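Local coordinates for protein 2''-aminoglycoside nucleotidyltransferase (Klebsiella pneumoniae, PDB 4WQK) that confers resistance to kanamycin, gentamicin and tobramycin by adenylating the 2''-hydroxyl group of these antibiotics in a magnesium-dependent reaction, at residues E102-S107 with I129-F134. Numbering follows the deposited sequence.
Sequences EAPQGS and IIWDYF
Ala103, in an irregular loop, faces Trp131 on a helix, and their CA atoms, 6.9 Å apart, are the nearest such pair across the two segments. The gap is filled chiefly by the indole of Trp131, whose CB points toward the loop and whose CG stands anti to the backbone N (chi1 -166°), carrying the ring off the helix. Pro104 lies over one face of that ring: its CD sits 3.6 Å from the centroid of the five-membered ring, only 17° off the normal, a CH-pi contact. Next to it, Pro104 CG reaches Trp131 CE3 at 3.6 Å, so the pyrrolidine spreads from the five-membered ring across CD2 onto CE3 of the six-membered ring. Proline suits this place because CD, bonded to the backbone nitrogen, has electron-poor hydrogens that favour an aromatic face. Ala103 adds a second CH-pi contact over the same five-membered ring through CA, 4.2 Å from its centroid; its methyl points away, so the CA-H rather than the side chain meets the ring. Glu102 O lies obliquely to the ring, 3.1 Å from Trp131 NE1, and is hydrogen-bonded by Arg175. Tryptophan suits its position because the broad indole offers one face to Pro104 and Ala103 while NE1 is hydrogen-bonded with the hydroxyl of Tyr135. The carboxylate of Glu102 turns elsewhere, to Tyr176. Leu168 of helix 162-176 touches both Pro104 and Trp131, and Phe172 meets the indole edge-to-face, so a large flat side chain joins three elements here. The arrangement is a CH-pi contact of a proline on a tryptophan face within the C-terminal domain of this nucleotidyltransferase-fold enzyme, joining to helix 126-139 the loop that also carries Ala101, a kanamycin-binding residue of the interdomain cleft.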
ATOM      1  N   GLU A 102      -7.440   5.518  10.641  1.00 24.15           N
ATOM      2  CA  GLU A 102      -7.513   4.423  11.621  1.00 20.62           C
ATOM      3  C   GLU A 102      -6.214   3.585  11.697  1.00 20.73           C
ATOM      4  O   GLU A 102      -6.128   2.657  12.509  1.00 20.64           O
ATOM      5  CB  GLU A 102      -8.721   3.495  11.319  1.00 24.71           C
ATOM      6  CG  GLU A 102     -10.089   4.217  11.199  1.00 27.14           C
ATOM      7  CD  GLU A 102     -11.256   3.239  10.983  1.00 39.40           C
ATOM      8  OE1 GLU A 102     -11.896   3.278   9.904  1.00 49.00           O
ATOM      9  OE2 GLU A 102     -11.522   2.425  11.886  1.00 33.24           O
ATOM     10  N   ALA A 103      -5.195   3.916  10.906  1.00 18.06           N
ATOM     11  CA  ALA A 103      -3.941   3.152  10.921  1.00 19.28           C
ATOM     12  C   ALA A 103      -3.002   3.648  12.025  1.00 17.88           C
ATOM     13  O   ALA A 103      -3.168   4.768  12.544  1.00 19.42           O
ATOM     14  CB  ALA A 103      -3.255   3.263   9.558  1.00 18.80           C
ATOM     15  N   PRO A 104      -2.011   2.843  12.404  1.00 17.02           N
ATOM     16  CA  PRO A 104      -1.013   3.307  13.371  1.00 18.80           C
ATOM     17  C   PRO A 104      -0.252   4.521  12.843  1.00 17.52           C
ATOM     18  O   PRO A 104       0.020   4.577  11.626  1.00 19.46           O
ATOM     19  CB  PRO A 104      -0.089   2.097  13.562  1.00 19.35           C
ATOM     20  CG  PRO A 104      -0.925   0.928  13.157  1.00 20.76           C
ATOM     21  CD  PRO A 104      -1.779   1.431  12.026  1.00 18.91           C
ATOM     22  N   GLN A 105       0.112   5.446  13.731  1.00 16.52           N
ATOM     23  CA  GLN A 105       0.875   6.642  13.311  1.00 17.34           C
ATOM     24  C   GLN A 105       2.139   6.219  12.559  1.00 18.47           C
ATOM     25  O   GLN A 105       2.771   5.219  12.920  1.00 19.49           O
ATOM     26  CB  GLN A 105       1.262   7.485  14.519  1.00 19.80           C
ATOM     27  CG  GLN A 105       2.051   8.758  14.147  1.00 25.29           C
ATOM     28  CD  GLN A 105       2.366   9.694  15.318  1.00 38.59           C
ATOM     29  OE1 GLN A 105       2.289   9.316  16.492  1.00 36.49           O
ATOM     30  NE2 GLN A 105       2.741  10.921  14.989  1.00 42.22           N
ATOM     31  N   GLY A 106       2.517   6.983  11.538  1.00 14.93           N
ATOM     32  CA  GLY A 106       3.726   6.657  10.779  1.00 16.00           C
ATOM     33  C   GLY A 106       3.414   5.855   9.533  1.00 15.07           C
ATOM     34  O   GLY A 106       4.333   5.300   8.895  1.00 16.14           O
ATOM     35  N   SER A 107       2.143   5.768   9.148  1.00 14.24           N
ATOM     36  CA  SER A 107       1.749   4.909   8.043  1.00 14.08           C
ATOM     37  C   SER A 107       2.312   5.330   6.683  1.00 15.76           C
ATOM     38  O   SER A 107       2.448   4.488   5.806  1.00 14.40           O
ATOM     39  CB  SER A 107       0.200   4.802   7.950  1.00 14.87           C
ATOM     40  OG  SER A 107      -0.412   6.065   7.732  1.00 14.46           O
ATOM     41  N   ILE A 129       1.181  -1.968   6.869  1.00 14.68           N
ATOM     42  CA  ILE A 129       1.026  -3.167   6.047  1.00 15.25           C
ATOM     43  C   ILE A 129       0.396  -4.287   6.871  1.00 15.04           C
ATOM     44  O   ILE A 129      -0.598  -4.943   6.472  1.00 16.97           O
ATOM     45  CB  ILE A 129       2.390  -3.589   5.473  1.00 14.92           C
ATOM     46  CG1 ILE A 129       2.869  -2.547   4.473  1.00 16.93           C
ATOM     47  CG2 ILE A 129       2.347  -4.991   4.847  1.00 17.62           C
ATOM     48  CD1 ILE A 129       4.353  -2.740   4.067  1.00 17.22           C
ATOM     49  N   ILE A 130       0.922  -4.493   8.069  1.00 15.15           N
ATOM     50  CA  ILE A 130       0.455  -5.579   8.925  1.00 15.88           C
ATOM     51  C   ILE A 130      -0.955  -5.271   9.477  1.00 15.43           C
ATOM     52  O   ILE A 130      -1.809  -6.163   9.544  1.00 16.04           O
ATOM     53  CB  ILE A 130       1.475  -5.805  10.051  1.00 17.21           C
ATOM     54  CG1 ILE A 130       2.735  -6.392   9.433  1.00 19.12           C
ATOM     55  CG2 ILE A 130       0.920  -6.736  11.142  1.00 21.17           C
ATOM     56  CD1 ILE A 130       3.900  -6.390  10.342  1.00 25.79           C
ATOM     57  N   TRP A 131      -1.221  -4.012   9.840  1.00 15.84           N
ATOM     58  CA  TRP A 131      -2.535  -3.601  10.293  1.00 14.70           C
ATOM     59  C   TRP A 131      -3.641  -4.005   9.302  1.00 16.65           C
ATOM     60  O   TRP A 131      -4.708  -4.447   9.717  1.00 17.98           O
ATOM     61  CB  TRP A 131      -2.535  -2.086  10.484  1.00 16.02           C
ATOM     62  CG  TRP A 131      -3.672  -1.475  11.234  1.00 17.91           C
ATOM     63  CD1 TRP A 131      -4.737  -0.782  10.696  1.00 18.76           C
ATOM     64  CD2 TRP A 131      -3.825  -1.403  12.658  1.00 16.75           C
ATOM     65  NE1 TRP A 131      -5.533  -0.288  11.701  1.00 19.20           N
ATOM     66  CE2 TRP A 131      -5.021  -0.679  12.918  1.00 18.00           C
ATOM     67  CE3 TRP A 131      -3.092  -1.900  13.751  1.00 17.80           C
ATOM     68  CZ2 TRP A 131      -5.459  -0.419  14.212  1.00 19.18           C
ATOM     69  CZ3 TRP A 131      -3.527  -1.652  15.017  1.00 17.32           C
ATOM     70  CH2 TRP A 131      -4.707  -0.901  15.255  1.00 18.65           C
ATOM     71  N   ASP A 132      -3.387  -3.837   8.004  1.00 16.98           N
ATOM     72  CA  ASP A 132      -4.410  -4.211   7.021  1.00 19.20           C
ATOM     73  C   ASP A 132      -4.701  -5.689   7.017  1.00 19.97           C
ATOM     74  O   ASP A 132      -5.828  -6.112   6.724  1.00 21.58           O
ATOM     75  CB  ASP A 132      -3.995  -3.781   5.612  1.00 24.02           C
ATOM     76  CG  ASP A 132      -4.744  -2.550   5.160  1.00 33.40           C
ATOM     77  OD1 ASP A 132      -5.672  -2.120   5.886  1.00 32.20           O
ATOM     78  OD2 ASP A 132      -4.390  -1.989   4.108  1.00 43.03           O
ATOM     79  N   TYR A 133      -3.699  -6.528   7.297  1.00 19.52           N
ATOM     80  CA  TYR A 133      -3.980  -7.944   7.431  1.00 20.42           C
ATOM     81  C   TYR A 133      -4.904  -8.244   8.614  1.00 19.69           C
ATOM     82  O   TYR A 133      -5.639  -9.214   8.601  1.00 21.97           O
ATOM     83  CB  TYR A 133      -2.708  -8.782   7.606  1.00 19.34           C
ATOM     84  CG  TYR A 133      -1.929  -8.965   6.331  1.00 18.16           C
ATOM     85  CD1 TYR A 133      -2.274  -9.935   5.407  1.00 21.13           C
ATOM     86  CD2 TYR A 133      -0.831  -8.160   6.066  1.00 21.40           C
ATOM     87  CE1 TYR A 133      -1.527 -10.079   4.211  1.00 25.01           C
ATOM     88  CE2 TYR A 133      -0.085  -8.299   4.905  1.00 25.87           C
ATOM     89  CZ  TYR A 133      -0.440  -9.251   3.989  1.00 21.79           C
ATOM     90  OH  TYR A 133       0.327  -9.342   2.845  1.00 25.54           O
ATOM     91  N   PHE A 134      -4.878  -7.403   9.646  1.00 20.76           N
ATOM     92  CA  PHE A 134      -5.771  -7.619  10.763  1.00 20.86           C
ATOM     93  C   PHE A 134      -7.233  -7.416  10.351  1.00 19.25           C
ATOM     94  O   PHE A 134      -8.114  -8.179  10.768  1.00 23.19           O
ATOM     95  CB  PHE A 134      -5.417  -6.706  11.953  1.00 20.92           C
ATOM     96  CG  PHE A 134      -4.022  -6.933  12.503  1.00 18.01           C
ATOM     97  CD1 PHE A 134      -3.360  -8.154  12.345  1.00 23.44           C
ATOM     98  CD2 PHE A 134      -3.395  -5.910  13.209  1.00 18.35           C
ATOM     99  CE1 PHE A 134      -2.067  -8.337  12.880  1.00 22.53           C
ATOM    100  CE2 PHE A 134      -2.103  -6.097  13.744  1.00 19.65           C
ATOM    101  CZ  PHE A 134      -1.469  -7.313  13.591  1.00 18.66           C
TER